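Local coordinates for protein trehalose-6-phosphate phosphatase (Cryptococcus neoformans, PDB 5DX9) that belongs to the trehalose-phosphatase family of the HAD clan and holds a magnesium ion and a glycan in the pocket of its alpha/beta fold, at residues P43-R46 against T47-I51; S86-H89 against G90-V93; V194-L197 against M198-P202. All blocks are in the same frame, centred on the assembly; numbering follows the deposited sequence.

In the fold
The three contacts are local turns of one HAD-type alpha/beta domain, met in series along the chain. Contact 2 lies nearest the ligand: its His89 side chain is about 4 Å from the bound 6-O-phosphono-alpha-D-glucopyranose and about 8 Å from the magnesium ion. Contact 1 opens helix 45-56, with the Pro43 side chain about 11 Å from the same ligand; contact 3 closes helix 190-200, with the Val194 side chain about 12 Å from it. Contacts 2 and 3 have centres about 15 Å apart and touch where Val93 CG1 packs 4.2 Å from Arg196 NE. Contact 1 touches neither; its centre is about 22 Å from that of contact 2 and about 26 Å from that of contact 3.

Contact 1: P43-R46 against T47-I51; sequences PTER and TRNAI
Thr44 is the N-cap of helix 45-56, and the first turn closes as Arg48 N bonds to Thr44 O at 3.1 Å, followed by Asn49 N to Glu45 O and Ala50 N to Arg46 O. On one side of this turn two threonine side chains cross at about a right angle and share a hydrogen bond, Thr44 OG1 to Thr47 OG1, 2.9 Å. On another side Arg48 folds back toward the helix start, its chain bent at chi3 (43°), and grips Glu45 side-on in a salt bridge, NE and NH2 each on one oxygen. Arg48 NE reaches Glu45 OE2 at 3.2 Å while Arg48 NH2 takes Glu45 OE1 at 3.1 Å. Both oxygens lie near the guanidinium plane but are met from above the carboxylate, the two planes being 61° apart. Thr44 O sits over one face of the guanidinium, offset toward its rim, and Pro43 CG comes within 3.7 Å of Arg48 NH1. A carboxylate here, in the first turn, would probably also be favoured by the helix dipole. Pro43, Thr47 and Ile51 lean on Trp77 of helix 70-77, and Arg46 makes a salt bridge to Glu299 of helix 291-306. The helix is the crossover of the beta-alpha-beta unit between strands 21-25 and 60-65.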
loop_
_atom_site.group_PDB
_atom_site.type_symbol
_atom_site.label_atom_id
_atom_site.label_comp_id
_atom_site.label_asym_id
_atom_site.label_seq_id
_atom_site.Cartn_x
_atom_site.Cartn_y
_atom_site.Cartn_z
ATOM N N PRO A 43 -9.540 -8.876 -10.273
ATOM C CA PRO A 43 -10.673 -8.486 -9.428
ATOM C C PRO A 43 -11.993 -9.049 -9.941
ATOM O O PRO A 43 -12.204 -9.127 -11.151
ATOM C CB PRO A 43 -10.660 -6.953 -9.505
ATOM C CG PRO A 43 -9.996 -6.651 -10.800
ATOM C CD PRO A 43 -8.964 -7.727 -10.993
ATOM N N THR A 44 -12.865 -9.444 -9.020
ATOM C CA THR A 44 -14.172 -9.975 -9.381
ATOM C C THR A 44 -15.070 -8.860 -9.898
ATOM O O THR A 44 -14.673 -7.695 -9.921
ATOM C CB THR A 44 -14.858 -10.656 -8.188
ATOM O OG1 THR A 44 -15.146 -9.676 -7.182
ATOM C CG2 THR A 44 -13.960 -11.731 -7.601
ATOM N N GLU A 45 -16.282 -9.220 -10.305
ATOM C CA GLU A 45 -17.241 -8.232 -10.781
ATOM C C GLU A 45 -17.700 -7.337 -9.633
ATOM O O GLU A 45 -17.711 -6.114 -9.754
ATOM C CB GLU A 45 -18.444 -8.918 -11.433
ATOM C CG GLU A 45 -19.037 -8.132 -12.586
ATOM C CD GLU A 45 -18.009 -7.839 -13.661
ATOM O OE1 GLU A 45 -17.423 -8.805 -14.201
ATOM O OE2 GLU A 45 -17.776 -6.645 -13.955
ATOM N N ARG A 46 -18.074 -7.961 -8.520
ATOM C CA ARG A 46 -18.543 -7.225 -7.351
ATOM C C ARG A 46 -17.474 -6.279 -6.815
ATOM O O ARG A 46 -17.780 -5.161 -6.400
ATOM C CB ARG A 46 -18.984 -8.197 -6.254
ATOM C CG ARG A 46 -20.277 -8.934 -6.565
ATOM C CD ARG A 46 -20.530 -10.063 -5.575
ATOM N NE ARG A 46 -20.583 -9.599 -4.192
ATOM C CZ ARG A 46 -20.708 -10.404 -3.140
ATOM N NH1 ARG A 46 -20.792 -11.713 -3.316
ATOM N NH2 ARG A 46 -20.747 -9.902 -1.914
ATOM N N THR A 47 -16.222 -6.726 -6.832
ATOM C CA THR A 47 -15.112 -5.918 -6.335
ATOM C C THR A 47 -14.900 -4.691 -7.209
ATOM O O THR A 47 -14.772 -3.570 -6.710
ATOM C CB THR A 47 -13.802 -6.729 -6.277
ATOM O OG1 THR A 47 -13.925 -7.768 -5.298
ATOM C CG2 THR A 47 -12.630 -5.831 -5.911
ATOM N N ARG A 48 -14.865 -4.914 -8.518
ATOM C CA ARG A 48 -14.707 -3.834 -9.483
ATOM C C ARG A 48 -15.831 -2.814 -9.339
ATOM O O ARG A 48 -15.600 -1.609 -9.427
ATOM C CB ARG A 48 -14.667 -4.393 -10.907
ATOM C CG ARG A 48 -14.930 -3.364 -11.994
ATOM C CD ARG A 48 -14.531 -3.893 -13.370
ATOM N NE ARG A 48 -14.950 -5.276 -13.578
ATOM C CZ ARG A 48 -14.152 -6.328 -13.425
ATOM N NH1 ARG A 48 -12.887 -6.153 -13.064
ATOM N NH2 ARG A 48 -14.616 -7.554 -13.636
ATOM N N ASN A 49 -17.043 -3.304 -9.106
ATOM C CA ASN A 49 -18.198 -2.430 -8.939
ATOM C C ASN A 49 -18.093 -1.559 -7.689
ATOM O O ASN A 49 -18.402 -0.367 -7.724
ATOM C CB ASN A 49 -19.487 -3.252 -8.888
ATOM C CG ASN A 49 -19.803 -3.924 -10.209
ATOM O OD1 ASN A 49 -19.246 -3.569 -11.249
ATOM N ND2 ASN A 49 -20.708 -4.894 -10.177
ATOM N N ALA A 50 -17.651 -2.162 -6.588
ATOM C CA ALA A 50 -17.550 -1.461 -5.312
ATOM C C ALA A 50 -16.583 -0.284 -5.393
ATOM O O ALA A 50 -16.934 0.843 -5.045
ATOM C CB ALA A 50 -17.121 -2.425 -4.214
ATOM N N ILE A 51 -15.365 -0.557 -5.851
ATOM C CA ILE A 51 -14.346 0.475 -5.993
ATOM C C ILE A 51 -14.805 1.567 -6.951
ATOM O O ILE A 51 -14.510 2.745 -6.751
ATOM C CB ILE A 51 -13.010 -0.108 -6.503
ATOM C CG1 ILE A 51 -12.522 -1.224 -5.576
ATOM C CG2 ILE A 51 -11.964 0.986 -6.618
ATOM C CD1 ILE A 51 -12.123 -0.744 -4.195
#

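Contact 2: S86-H89 against G90-V93; sequences SAEH and GSFV
Ser86 holds OG opposite its own backbone N (chi1 -172°), a rotation that delivers the hydroxyl to Phe92 O at 3.1 Å. Ser91 does otherwise: at chi1 64° its OG is tucked between its backbone N and carbonyl carbon, from where it donates to Glu88 O at 3.0 Å, coming from above the carbonyl plane. The fit is snug, for Ser91 OG is also 3.0 Å from Glu88 CB. Phe92 O takes a second donor, Ala87 N at 3.0 Å, so two bonds grip this buried carbonyl. Ala87 O in turn accepts Phe92 N at 3.2 Å and, weakly, the N of Ser91 and of Gly90. Glu88 and Phe92 run side by side, pointing the same way; the carboxylate carbon CD of Glu88 meets the ring edge, with its OE2 3.7 Å from Phe92 CE2. That carboxylate is fixed by the backbone N of Lys136 and Ala137 and by Ser138 OG, and His89 NE2 is hydrogen-bonded to Glu182 OE2. Positive phi at Glu88, His89 and Gly90 in succession turns the chain. Ser91 and Phe92 both facing Ala87 make a classic beta bulge, here at the turn of an antiparallel hairpin beside the ligand pocket.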
loop_
_atom_site.group_PDB
_atom_site.type_symbol
_atom_site.label_atom_id
_atom_site.label_comp_id
_atom_site.label_asym_id
_atom_site.label_seq_id
_atom_site.Cartn_x
_atom_site.Cartn_y
_atom_site.Cartn_z
ATOM N N SER A 86 -0.837 3.549 -6.892
ATOM C CA SER A 86 0.552 3.574 -6.458
ATOM C C SER A 86 1.155 2.185 -6.645
ATOM O O SER A 86 0.605 1.192 -6.166
ATOM C CB SER A 86 0.663 4.030 -5.005
ATOM O OG SER A 86 2.015 4.230 -4.633
ATOM N N ALA A 87 2.274 2.115 -7.356
ATOM C CA ALA A 87 2.843 0.829 -7.737
ATOM C C ALA A 87 4.241 0.627 -7.175
ATOM O O ALA A 87 4.971 1.587 -6.929
ATOM C CB ALA A 87 2.864 0.692 -9.253
ATOM N N GLU A 88 4.596 -0.638 -6.974
ATOM C CA GLU A 88 5.933 -1.028 -6.543
ATOM C C GLU A 88 6.335 -0.356 -5.234
ATOM O O GLU A 88 7.438 0.178 -5.104
ATOM C CB GLU A 88 6.951 -0.721 -7.647
ATOM C CG GLU A 88 6.549 -1.306 -8.999
ATOM C CD GLU A 88 7.703 -1.419 -9.977
ATOM O OE1 GLU A 88 8.847 -1.641 -9.533
ATOM O OE2 GLU A 88 7.459 -1.290 -11.194
ATOM N N HIS A 89 5.416 -0.382 -4.272
ATOM C CA HIS A 89 5.691 0.062 -2.908
ATOM C C HIS A 89 5.993 1.551 -2.808
ATOM O O HIS A 89 6.822 1.972 -2.002
ATOM C CB HIS A 89 6.850 -0.749 -2.322
ATOM C CG HIS A 89 6.577 -2.218 -2.267
ATOM N ND1 HIS A 89 5.870 -2.807 -1.242
ATOM C CD2 HIS A 89 6.903 -3.218 -3.122
ATOM C CE1 HIS A 89 5.777 -4.107 -1.463
ATOM N NE2 HIS A 89 6.396 -4.381 -2.597
ATOM N N GLY A 90 5.312 2.347 -3.622
ATOM C CA GLY A 90 5.435 3.790 -3.536
ATOM C C GLY A 90 6.586 4.361 -4.339
ATOM O O GLY A 90 7.012 5.495 -4.108
ATOM N N SER A 91 7.094 3.577 -5.284
ATOM C CA SER A 91 8.130 4.060 -6.188
ATOM C C SER A 91 7.488 4.729 -7.402
ATOM O O SER A 91 8.150 5.441 -8.158
ATOM C CB SER A 91 9.046 2.916 -6.620
ATOM O OG SER A 91 8.327 1.950 -7.359
ATOM N N PHE A 92 6.189 4.494 -7.578
ATOM C CA PHE A 92 5.423 5.127 -8.647
ATOM C C PHE A 92 4.047 5.547 -8.151
ATOM O O PHE A 92 3.452 4.876 -7.305
ATOM C CB PHE A 92 5.278 4.190 -9.843
ATOM C CG PHE A 92 6.578 3.853 -10.506
ATOM C CD1 PHE A 92 7.266 4.815 -11.228
ATOM C CD2 PHE A 92 7.111 2.579 -10.415
ATOM C CE1 PHE A 92 8.465 4.512 -11.842
ATOM C CE2 PHE A 92 8.310 2.269 -11.029
ATOM C CZ PHE A 92 8.987 3.238 -11.744
ATOM N N VAL A 93 3.544 6.654 -8.688
ATOM C CA VAL A 93 2.251 7.191 -8.283
ATOM C C VAL A 93 1.491 7.786 -9.468
ATOM O O VAL A 93 1.932 8.766 -10.069
ATOM C CB VAL A 93 2.410 8.279 -7.200
ATOM C CG1 VAL A 93 1.053 8.679 -6.641
ATOM C CG2 VAL A 93 3.323 7.791 -6.089
#

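Contact 3: V194-L197 against M198-P202; sequences VRRL and MYENP
Arg196 and Glu200, one helical turn apart, make the charged part of this contact. The arginine chain leaves with CG opposite its backbone N (chi1 167°) and runs extended as far as NE, which forms a salt bridge with Glu200 OE1 at 2.7 Å. The glutamate comes to meet it, extended beyond CG. Of its two oxygens only OE1 makes the close approach, coming obliquely to the guanidinium, and the guanidinium and carboxylate planes stand 70° apart; the pair is a close charge contact. Two hydrogen bonds, Arg196 NH1 to Ala245 O and NH2 to Gln95 OE1, probably limit the rotation of the guanidinium, while Glu200 OE1 adds the opposite charge.

Backbone bonds carry the helix to its end. Met198 N reaches Val194 O at 2.9 Å, Tyr199 N bonds to Arg195 O, and Glu200 N to Arg196 O at 3.0 Å; the last one, Asn201 N to Leu197 O, is weak, as the chain leaves helical geometry at Asn201.

Apolar packing centres on Met198, modelled as selenomethionine. A bend at chi3 (-59°) folds its CE back along the helix, 3.9 Å from Val194 CG1. The same methyl lies 3.6 Å from Arg195 CA and also touches the CG of that arginine. Beyond the helix, Val194 and Leu197 pack on Leu24, and Met198 on Leu22, both of strand 21-25, while Val194 and Met198 also meet Leu223 of helix 217-225.

The chemistry is that of a two-sided helix, apolar where it lies on the central sheet and ionic where Arg196 is drawn in among polar partners. The arginine probably favours the charged form of Glu200, and Glu200 in turn offsets the charge of the buried arginine.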
loop_
_atom_site.group_PDB
_atom_site.type_symbol
_atom_site.label_atom_id
_atom_site.label_comp_id
_atom_site.label_asym_id
_atom_site.label_seq_id
_atom_site.Cartn_x
_atom_site.Cartn_y
_atom_site.Cartn_z
ATOM N N VAL A 194 1.121 7.294 1.628
ATOM C CA VAL A 194 0.004 7.674 2.480
ATOM C C VAL A 194 0.189 9.088 3.015
ATOM O O VAL A 194 -0.761 9.863 3.089
ATOM C CB VAL A 194 -0.156 6.704 3.663
ATOM C CG1 VAL A 194 -1.211 7.216 4.635
ATOM C CG2 VAL A 194 -0.494 5.301 3.162
ATOM N N ARG A 195 1.425 9.417 3.376
ATOM C CA ARG A 195 1.734 10.726 3.936
ATOM C C ARG A 195 1.651 11.809 2.868
ATOM O O ARG A 195 1.138 12.899 3.119
ATOM C CB ARG A 195 3.116 10.713 4.583
ATOM C CG ARG A 195 3.243 9.670 5.677
ATOM C CD ARG A 195 3.954 10.222 6.890
ATOM N NE ARG A 195 5.403 10.211 6.732
ATOM C CZ ARG A 195 6.170 9.161 7.006
ATOM N NH1 ARG A 195 5.620 8.034 7.441
ATOM N NH2 ARG A 195 7.484 9.234 6.839
ATOM N N ARG A 196 2.162 11.503 1.680
ATOM C CA ARG A 196 1.996 12.383 0.532
ATOM C C ARG A 196 0.519 12.688 0.306
ATOM O O ARG A 196 0.135 13.839 0.102
ATOM C CB ARG A 196 2.598 11.754 -0.723
ATOM C CG ARG A 196 2.207 12.460 -2.013
ATOM C CD ARG A 196 2.334 11.528 -3.203
ATOM N NE ARG A 196 1.849 12.145 -4.434
ATOM C CZ ARG A 196 2.634 12.727 -5.330
ATOM N NH1 ARG A 196 3.946 12.766 -5.138
ATOM N NH2 ARG A 196 2.110 13.267 -6.423
ATOM N N LEU A 197 -0.306 11.645 0.355
ATOM C CA LEU A 197 -1.740 11.798 0.143
ATOM C C LEU A 197 -2.402 12.627 1.244
ATOM O O LEU A 197 -3.307 13.414 0.970
ATOM C CB LEU A 197 -2.417 10.431 0.047
ATOM C CG LEU A 197 -1.970 9.562 -1.128
ATOM C CD1 LEU A 197 -2.958 8.436 -1.363
ATOM C CD2 LEU A 197 -1.802 10.409 -2.374
HETATM N N MSE A 198 -1.963 12.447 2.486
HETATM C CA MSE A 198 -2.498 13.246 3.585
HETATM C C MSE A 198 -2.107 14.716 3.431
HETATM O O MSE A 198 -2.923 15.607 3.666
HETATM C CB MSE A 198 -2.024 12.704 4.939
HETATM C CG MSE A 198 -2.814 11.492 5.425
HETATM SE SE MSE A 198 -2.255 10.809 7.176
HETATM C CE MSE A 198 -0.384 10.406 6.779
ATOM N N TYR A 199 -0.864 14.963 3.028
ATOM C CA TYR A 199 -0.403 16.330 2.813
ATOM C C TYR A 199 -1.198 16.998 1.697
ATOM O O TYR A 199 -1.519 18.181 1.777
ATOM C CB TYR A 199 1.091 16.361 2.484
ATOM C CG TYR A 199 1.615 17.757 2.230
ATOM C CD1 TYR A 199 2.075 18.547 3.273
ATOM C CD2 TYR A 199 1.635 18.292 0.947
ATOM C CE1 TYR A 199 2.547 19.825 3.050
ATOM C CE2 TYR A 199 2.106 19.572 0.714
ATOM C CZ TYR A 199 2.560 20.334 1.770
ATOM O OH TYR A 199 3.033 21.607 1.550
ATOM N N GLU A 200 -1.516 16.229 0.660
ATOM C CA GLU A 200 -2.277 16.744 -0.472
ATOM C C GLU A 200 -3.715 17.075 -0.095
ATOM O O GLU A 200 -4.326 17.963 -0.687
ATOM C CB GLU A 200 -2.286 15.737 -1.620
ATOM C CG GLU A 200 -0.964 15.545 -2.331
ATOM C CD GLU A 200 -1.081 14.553 -3.474
ATOM O OE1 GLU A 200 -0.035 14.089 -3.976
ATOM O OE2 GLU A 200 -2.226 14.236 -3.867
ATOM N N ASN A 201 -4.254 16.353 0.882
ATOM C CA ASN A 201 -5.668 16.471 1.222
ATOM C C ASN A 201 -5.898 16.750 2.698
ATOM O O ASN A 201 -6.396 15.893 3.429
ATOM C CB ASN A 201 -6.409 15.202 0.815
ATOM C CG ASN A 201 -6.237 14.879 -0.653
ATOM O OD1 ASN A 201 -5.261 14.240 -1.049
ATOM N ND2 ASN A 201 -7.182 15.326 -1.473
ATOM N N PRO A 202 -5.541 17.963 3.136
ATOM C CA PRO A 202 -5.612 18.395 4.536
ATOM C C PRO A 202 -7.041 18.508 5.048
ATOM O O PRO A 202 -7.245 18.722 6.241
ATOM C CB PRO A 202 -4.941 19.776 4.517
ATOM C CG PRO A 202 -4.213 19.853 3.215
ATOM C CD PRO A 202 -5.000 19.018 2.264
#